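Local coordinates for protein aldehyde dehydrogenase (Trypanosoma brucei, PDB 5MYP) that probably oxidises aldehydes to carboxylic acids with NAD+ as electron acceptor, as a dimeric member of the aldehyde dehydrogenase family, at residues V21-R25 against V189-D195; D195-G201 against T218-L224. All coordinates share one frame; numbering follows the deposited sequence. Where two conformers were deposited one is given.

Interaction 1. Residues V21-R25 against V189-D195; sequences VSKCR and VLKERFD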
loop_
_atom_site.group_PDB
_atom_site.type_symbol
_atom_site.label_atom_id
_atom_site.label_comp_id
_atom_site.label_asym_id
_atom_site.label_seq_id
_atom_site.Cartn_x
_atom_site.Cartn_y
_atom_site.Cartn_z
ATOM N N VAL A 21 12.044 -19.027 9.355
ATOM C CA VAL A 21 10.969 -18.533 8.478
ATOM C C VAL A 21 10.038 -19.675 8.050
ATOM O O VAL A 21 8.822 -19.510 8.072
ATOM C CB VAL A 21 11.509 -17.772 7.240
ATOM C CG1 VAL A 21 10.360 -17.321 6.330
ATOM C CG2 VAL A 21 12.337 -16.563 7.672
ATOM N N SER A 22 10.617 -20.819 7.682
ATOM C CA SER A 22 9.856 -21.999 7.261
ATOM C C SER A 22 8.902 -22.514 8.343
ATOM O O SER A 22 7.777 -22.905 8.039
ATOM C CB SER A 22 10.810 -23.124 6.848
ATOM O OG SER A 22 10.090 -24.290 6.505
ATOM N N LYS A 23 9.363 -22.513 9.593
ATOM C CA LYS A 23 8.529 -22.919 10.732
ATOM C C LYS A 23 7.337 -21.973 10.919
ATOM O O LYS A 23 6.222 -22.427 11.169
ATOM C CB LYS A 23 9.352 -22.999 12.026
ATOM C CG LYS A 23 10.173 -24.263 12.167
ATOM C CD LYS A 23 10.990 -24.251 13.456
ATOM C CE LYS A 23 11.933 -25.445 13.514
ATOM N NZ LYS A 23 13.003 -25.272 14.534
ATOM N N CYS A 24 7.578 -20.671 10.781
ATOM C CA CYS A 24 6.503 -19.670 10.835
ATOM C C CYS A 24 5.509 -19.806 9.676
ATOM O O CYS A 24 4.302 -19.659 9.866
ATOM C CB CYS A 24 7.089 -18.251 10.887
ATOM S SG CYS A 24 8.030 -17.898 12.395
ATOM N N ARG A 25 6.031 -20.093 8.484
ATOM C CA ARG A 25 5.221 -20.354 7.285
ATOM C C ARG A 25 4.309 -21.568 7.484
ATOM O O ARG A 25 3.100 -21.488 7.249
ATOM C CB ARG A 25 6.151 -20.561 6.079
ATOM C CG ARG A 25 5.498 -20.970 4.765
ATOM C CD ARG A 25 4.580 -19.908 4.208
ATOM N NE ARG A 25 5.266 -18.647 3.945
ATOM C CZ ARG A 25 4.652 -17.524 3.583
ATOM N NH1 ARG A 25 3.332 -17.487 3.424
ATOM N NH2 ARG A 25 5.366 -16.419 3.376
ATOM N N VAL A 189 17.692 -12.739 5.979
ATOM C CA VAL A 189 16.247 -12.887 6.241
ATOM C C VAL A 189 15.415 -12.236 5.124
ATOM O O VAL A 189 14.360 -12.744 4.773
ATOM C CB VAL A 189 15.829 -12.395 7.653
ATOM C CG1 VAL A 189 15.844 -10.881 7.767
ATOM C CG2 VAL A 189 14.454 -12.932 8.028
ATOM N N LEU A 190 15.922 -11.148 4.541
ATOM C CA LEU A 190 15.272 -10.493 3.392
ATOM C C LEU A 190 15.221 -11.315 2.084
ATOM O O LEU A 190 14.426 -10.991 1.192
ATOM C CB LEU A 190 15.886 -9.109 3.138
ATOM C CG LEU A 190 15.463 -8.015 4.132
ATOM C CD1 LEU A 190 16.323 -6.772 3.976
ATOM C CD2 LEU A 190 13.990 -7.650 4.006
ATOM N N LYS A 191 16.056 -12.349 1.968
ATOM C CA LYS A 191 15.955 -13.307 0.865
ATOM C C LYS A 191 14.766 -14.259 1.011
ATOM O O LYS A 191 14.285 -14.802 0.016
ATOM C CB LYS A 191 17.244 -14.119 0.736
ATOM C CG LYS A 191 18.449 -13.280 0.354
ATOM C CD LYS A 191 19.472 -14.089 -0.430
ATOM C CE LYS A 191 19.911 -15.330 0.329
ATOM N NZ LYS A 191 18.985 -16.477 0.125
ATOM N N GLU A 192 14.305 -14.472 2.245
ATOM C CA GLU A 192 13.158 -15.356 2.513
ATOM C C GLU A 192 11.850 -14.665 2.119
ATOM O O GLU A 192 11.761 -13.429 2.125
ATOM C CB GLU A 192 13.113 -15.761 3.986
ATOM C CG GLU A 192 14.355 -16.494 4.494
ATOM C CD GLU A 192 14.632 -17.786 3.752
ATOM O OE1 GLU A 192 13.675 -18.523 3.438
ATOM O OE2 GLU A 192 15.816 -18.059 3.479
ATOM N N ARG A 193 10.844 -15.471 1.783
ATOM C CA ARG A 193 9.569 -14.960 1.288
ATOM C C ARG A 193 8.606 -14.628 2.430
ATOM O O ARG A 193 8.236 -15.506 3.216
ATOM C CB ARG A 193 8.914 -15.966 0.346
ATOM C CG ARG A 193 7.617 -15.446 -0.248
ATOM C CD ARG A 193 7.089 -16.319 -1.370
ATOM N NE ARG A 193 5.829 -15.790 -1.879
ATOM C CZ ARG A 193 5.120 -16.338 -2.860
ATOM N NH1 ARG A 193 5.546 -17.441 -3.461
ATOM N NH2 ARG A 193 3.983 -15.773 -3.240
ATOM N N PHE A 194 8.212 -13.359 2.503
ATOM C CA PHE A 194 7.179 -12.896 3.429
ATOM C C PHE A 194 6.002 -12.346 2.637
ATOM O O PHE A 194 6.124 -12.038 1.447
ATOM C CB PHE A 194 7.737 -11.819 4.349
ATOM C CG PHE A 194 8.800 -12.322 5.273
ATOM C CD1 PHE A 194 8.458 -12.966 6.457
ATOM C CD2 PHE A 194 10.149 -12.176 4.954
ATOM C CE1 PHE A 194 9.440 -13.444 7.314
ATOM C CE2 PHE A 194 11.133 -12.648 5.809
ATOM C CZ PHE A 194 10.781 -13.283 6.989
ATOM N N ASP A 195 4.866 -12.224 3.311
ATOM C CA ASP A 195 3.650 -11.678 2.709
ATOM C C ASP A 195 3.454 -10.194 3.001
ATOM O O ASP A 195 2.619 -9.547 2.376
ATOM C CB ASP A 195 2.452 -12.507 3.147
ATOM C CG ASP A 195 2.611 -13.958 2.755
ATOM O OD1 ASP A 195 2.379 -14.274 1.568
ATOM O OD2 ASP A 195 3.024 -14.768 3.621
HETATM O O HOH W 1 8.148 -18.270 3.417
#
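The guanidinium of Arg25 meets the 189-195 segment with its edge: Arg193 O lies in its plane, and Asp195 OD2 sits slightly tilted from it. In a salt bridge both terminal nitrogens of Arg25 close end-on upon Asp195 OD2, NH1 at 2.7 Å and NH2 at 2.9 Å. NH1 takes the syn lone pair, whereas NH2 comes from above the carboxylate plane, the two flat groups standing 73° apart. Arg25 NH2 also donates to Arg193 O (3.0 Å), reaching it from above the carbonyl plane, and a water links Arg25 NE to the same carbonyl. Bends at chi2 (65°) and chi3 (60°) swing the arginine's end over to these acceptors. The Phe194 ring has Val189 O at its edge and is approached obliquely by Val21 CG2, 3.7 Å from its CZ. Helix 16-29 packs on the loop between helix 183-191 and strand 196-200 of the Rossmann-like domain, where Phe194 also touches Val120 and Leu122 of strand 110-124. Val21 CG2 further touches Glu192 CG at 3.8 Å, leaning on the aliphatic part of the glutamate. Asp195 OD2 additionally accepts from Val120 N, while the Arg193 guanidinium turns to Glu390 of the second subunit in a salt bridge.

Interaction 2. Residues D195-G201 against T218-L224; sequences DHILYTG and TPVTLEL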
loop_
_atom_site.group_PDB
_atom_site.type_symbol
_atom_site.label_atom_id
_atom_site.label_comp_id
_atom_site.label_asym_id
_atom_site.label_seq_id
_atom_site.Cartn_x
_atom_site.Cartn_y
_atom_site.Cartn_z
ATOM N N ASP A 195 4.866 -12.224 3.311
ATOM C CA ASP A 195 3.650 -11.678 2.709
ATOM C C ASP A 195 3.454 -10.194 3.001
ATOM O O ASP A 195 2.619 -9.547 2.376
ATOM C CB ASP A 195 2.452 -12.507 3.147
ATOM C CG ASP A 195 2.611 -13.958 2.755
ATOM O OD1 ASP A 195 2.379 -14.274 1.568
ATOM O OD2 ASP A 195 3.024 -14.768 3.621
ATOM N N HIS A 196 4.234 -9.673 3.946
ATOM C CA HIS A 196 4.335 -8.247 4.214
ATOM C C HIS A 196 5.628 -7.990 4.991
ATOM O O HIS A 196 6.051 -8.827 5.796
ATOM C CB HIS A 196 3.144 -7.757 5.049
ATOM C CG HIS A 196 2.917 -6.282 4.967
ATOM N ND1 HIS A 196 1.955 -5.728 4.152
ATOM C CD2 HIS A 196 3.539 -5.241 5.575
ATOM C CE1 HIS A 196 1.983 -4.411 4.273
ATOM N NE2 HIS A 196 2.941 -4.090 5.123
ATOM N N ILE A 197 6.246 -6.835 4.756
ATOM C CA ILE A 197 7.415 -6.400 5.519
ATOM C C ILE A 197 7.141 -5.006 6.082
ATOM O O ILE A 197 6.778 -4.095 5.333
ATOM C CB ILE A 197 8.696 -6.367 4.653
ATOM C CG1 ILE A 197 9.022 -7.764 4.106
ATOM C CG2 ILE A 197 9.879 -5.819 5.453
ATOM C CD1 ILE A 197 9.976 -7.777 2.932
ATOM N N LEU A 198 7.293 -4.846 7.397
ATOM C CA LEU A 198 7.302 -3.515 8.009
ATOM C C LEU A 198 8.726 -3.181 8.436
ATOM O O LEU A 198 9.345 -3.936 9.189
ATOM C CB LEU A 198 6.333 -3.416 9.193
ATOM C CG LEU A 198 6.124 -1.977 9.720
ATOM C CD1 LEU A 198 4.681 -1.719 10.164
ATOM C CD2 LEU A 198 7.105 -1.603 10.830
ATOM N N TYR A 199 9.232 -2.047 7.954
ATOM C CA TYR A 199 10.574 -1.567 8.278
ATOM C C TYR A 199 10.495 -0.157 8.844
ATOM O O TYR A 199 9.864 0.717 8.255
ATOM C CB TYR A 199 11.483 -1.572 7.038
ATOM C CG TYR A 199 12.795 -0.856 7.273
ATOM C CD1 TYR A 199 13.850 -1.494 7.917
ATOM C CD2 TYR A 199 12.963 0.475 6.896
ATOM C CE1 TYR A 199 15.052 -0.841 8.157
ATOM C CE2 TYR A 199 14.155 1.146 7.141
ATOM C CZ TYR A 199 15.199 0.485 7.769
ATOM O OH TYR A 199 16.379 1.146 8.009
ATOM N N THR A 200 11.154 0.049 9.981
ATOM C CA THR A 200 11.332 1.364 10.577
ATOM C C THR A 200 12.826 1.666 10.585
ATOM O O THR A 200 13.636 0.826 10.985
ATOM C CB THR A 200 10.775 1.415 12.014
ATOM O OG1 THR A 200 9.422 0.943 12.019
ATOM C CG2 THR A 200 10.803 2.837 12.574
ATOM N N GLY A 201 13.188 2.862 10.122
ATOM C CA GLY A 201 14.587 3.280 10.061
ATOM C C GLY A 201 14.827 4.367 9.030
ATOM O O GLY A 201 14.031 5.289 8.917
ATOM N N THR A 218 6.433 -8.510 -2.471
ATOM C CA THR A 218 5.945 -8.395 -1.104
ATOM C C THR A 218 5.606 -6.933 -0.797
ATOM O O THR A 218 6.464 -6.064 -0.970
ATOM C CB THR A 218 7.006 -8.891 -0.107
ATOM O OG1 THR A 218 7.340 -10.251 -0.419
ATOM C CG2 THR A 218 6.492 -8.799 1.334
ATOM N N PRO A 219 4.365 -6.657 -0.341
ATOM C CA PRO A 219 4.047 -5.285 0.068
ATOM C C PRO A 219 4.850 -4.835 1.289
ATOM O O PRO A 219 5.168 -5.649 2.160
ATOM C CB PRO A 219 2.538 -5.327 0.382
ATOM C CG PRO A 219 2.159 -6.756 0.440
ATOM C CD PRO A 219 3.179 -7.538 -0.322
ATOM N N VAL A 220 5.177 -3.547 1.327
ATOM C CA VAL A 220 5.996 -2.981 2.400
ATOM C C VAL A 220 5.312 -1.793 3.059
ATOM O O VAL A 220 4.632 -1.014 2.394
ATOM C CB VAL A 220 7.412 -2.562 1.925
ATOM C CG1 VAL A 220 8.171 -3.768 1.390
ATOM C CG2 VAL A 220 7.358 -1.448 0.877
ATOM N N THR A 221 5.486 -1.696 4.375
ATOM C CA THR A 221 5.192 -0.497 5.140
ATOM C C THR A 221 6.545 0.020 5.606
ATOM O O THR A 221 7.306 -0.710 6.241
ATOM C CB THR A 221 4.280 -0.807 6.343
ATOM O OG1 THR A 221 3.043 -1.358 5.869
ATOM C CG2 THR A 221 3.989 0.452 7.163
ATOM N N LEU A 222 6.853 1.267 5.258
ATOM C CA LEU A 222 8.144 1.878 5.553
ATOM C C LEU A 222 7.885 3.088 6.439
ATOM O O LEU A 222 7.123 3.978 6.059
ATOM C CB LEU A 222 8.856 2.278 4.254
ATOM C CG LEU A 222 9.008 1.178 3.197
ATOM C CD1 LEU A 222 9.572 1.734 1.893
ATOM C CD2 LEU A 222 9.889 0.052 3.712
ATOM N N GLU A 223 8.483 3.088 7.629
ATOM C CA GLU A 223 8.321 4.169 8.603
ATOM C C GLU A 223 9.676 4.836 8.751
ATOM O O GLU A 223 10.577 4.307 9.413
ATOM C CB GLU A 223 7.843 3.603 9.943
ATOM C CG GLU A 223 6.453 2.969 9.896
ATOM C CD GLU A 223 5.304 3.966 9.996
ATOM O OE1 GLU A 223 5.529 5.143 10.355
ATOM O OE2 GLU A 223 4.154 3.556 9.715
ATOM N N LEU A 224 9.832 5.992 8.111
ATOM C CA LEU A 224 11.146 6.608 7.949
ATOM C C LEU A 224 11.156 7.950 8.665
ATOM O O LEU A 224 10.422 8.119 9.643
ATOM C CB LEU A 224 11.511 6.689 6.460
ATOM C CG LEU A 224 11.212 5.414 5.657
ATOM C CD1 LEU A 224 11.456 5.636 4.173
ATOM C CD2 LEU A 224 12.026 4.231 6.164
#
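Tyr199 and Leu224 bring their side chains together at about a right angle, Leu224 CD2 lying at the edge of the phenol ring, 3.9 Å from Tyr199 CE2. Leu222 CD2 reaches Tyr199 CB, and farther along this face Ile197 CB lies 4.2 Å from Val220 CG1. Val205, Ala206, Val209 and Ala213 of helix 203-214 pack on Tyr199, Leu224, Ile197 and Val220, while Leu222 meets Leu217 of the second subunit. On the other face Leu198 CD1 rests against Thr221 CG2 at 3.8 Å. The strands are neighbours in a beta-alpha-beta crossover of the Rossmann-like sheet, parallel to within 7°, and five backbone hydrogen bonds join them, from Ile197 N to Pro219 O through to Gly201 N to Glu223 O. At the beginning of the pair, His196 lays one ring face over Pro219 O, which stands 3.6 Å above the plane near the ring centre. With CG anti to the backbone N (chi1 -160°), the imidazole extends over the neighbouring strand, and NE2 of His196 forms a fairly straight hydrogen bond of 2.8 Å with Thr221 OG1, fixing the ring's rotation. Its ND1 is buried without a partner in the model. At the far end Thr200 OG1 lies 3.7 Å from Glu223 CB. Glu223, a predicted active-site residue, is bent at chi2 (-82°), and its end leads away from strand 196-200; its side chain also touches Phe433 and Tyr444.

Interactions 1 and 2 follow one another along the chain, with centres 14 Å apart, and share Asp195: its carboxylate faces helix 16-29 while its backbone leads into strand 196-200. They also touch directly, through a probable hydrogen bond of 2.9 Å between Phe194 O and Thr218 OG1 and through Leu190 CD2 packed 4.2 Å from Ile197 CD1. Interaction 1 lies away from the predicted active site, whereas interaction 2 runs into it, holding Glu223 and bringing the side chain of Thr200 to about 5 Å from that of Cys259. Both contacts border the second subunit, whose Lys391 packs on the shared Asp195.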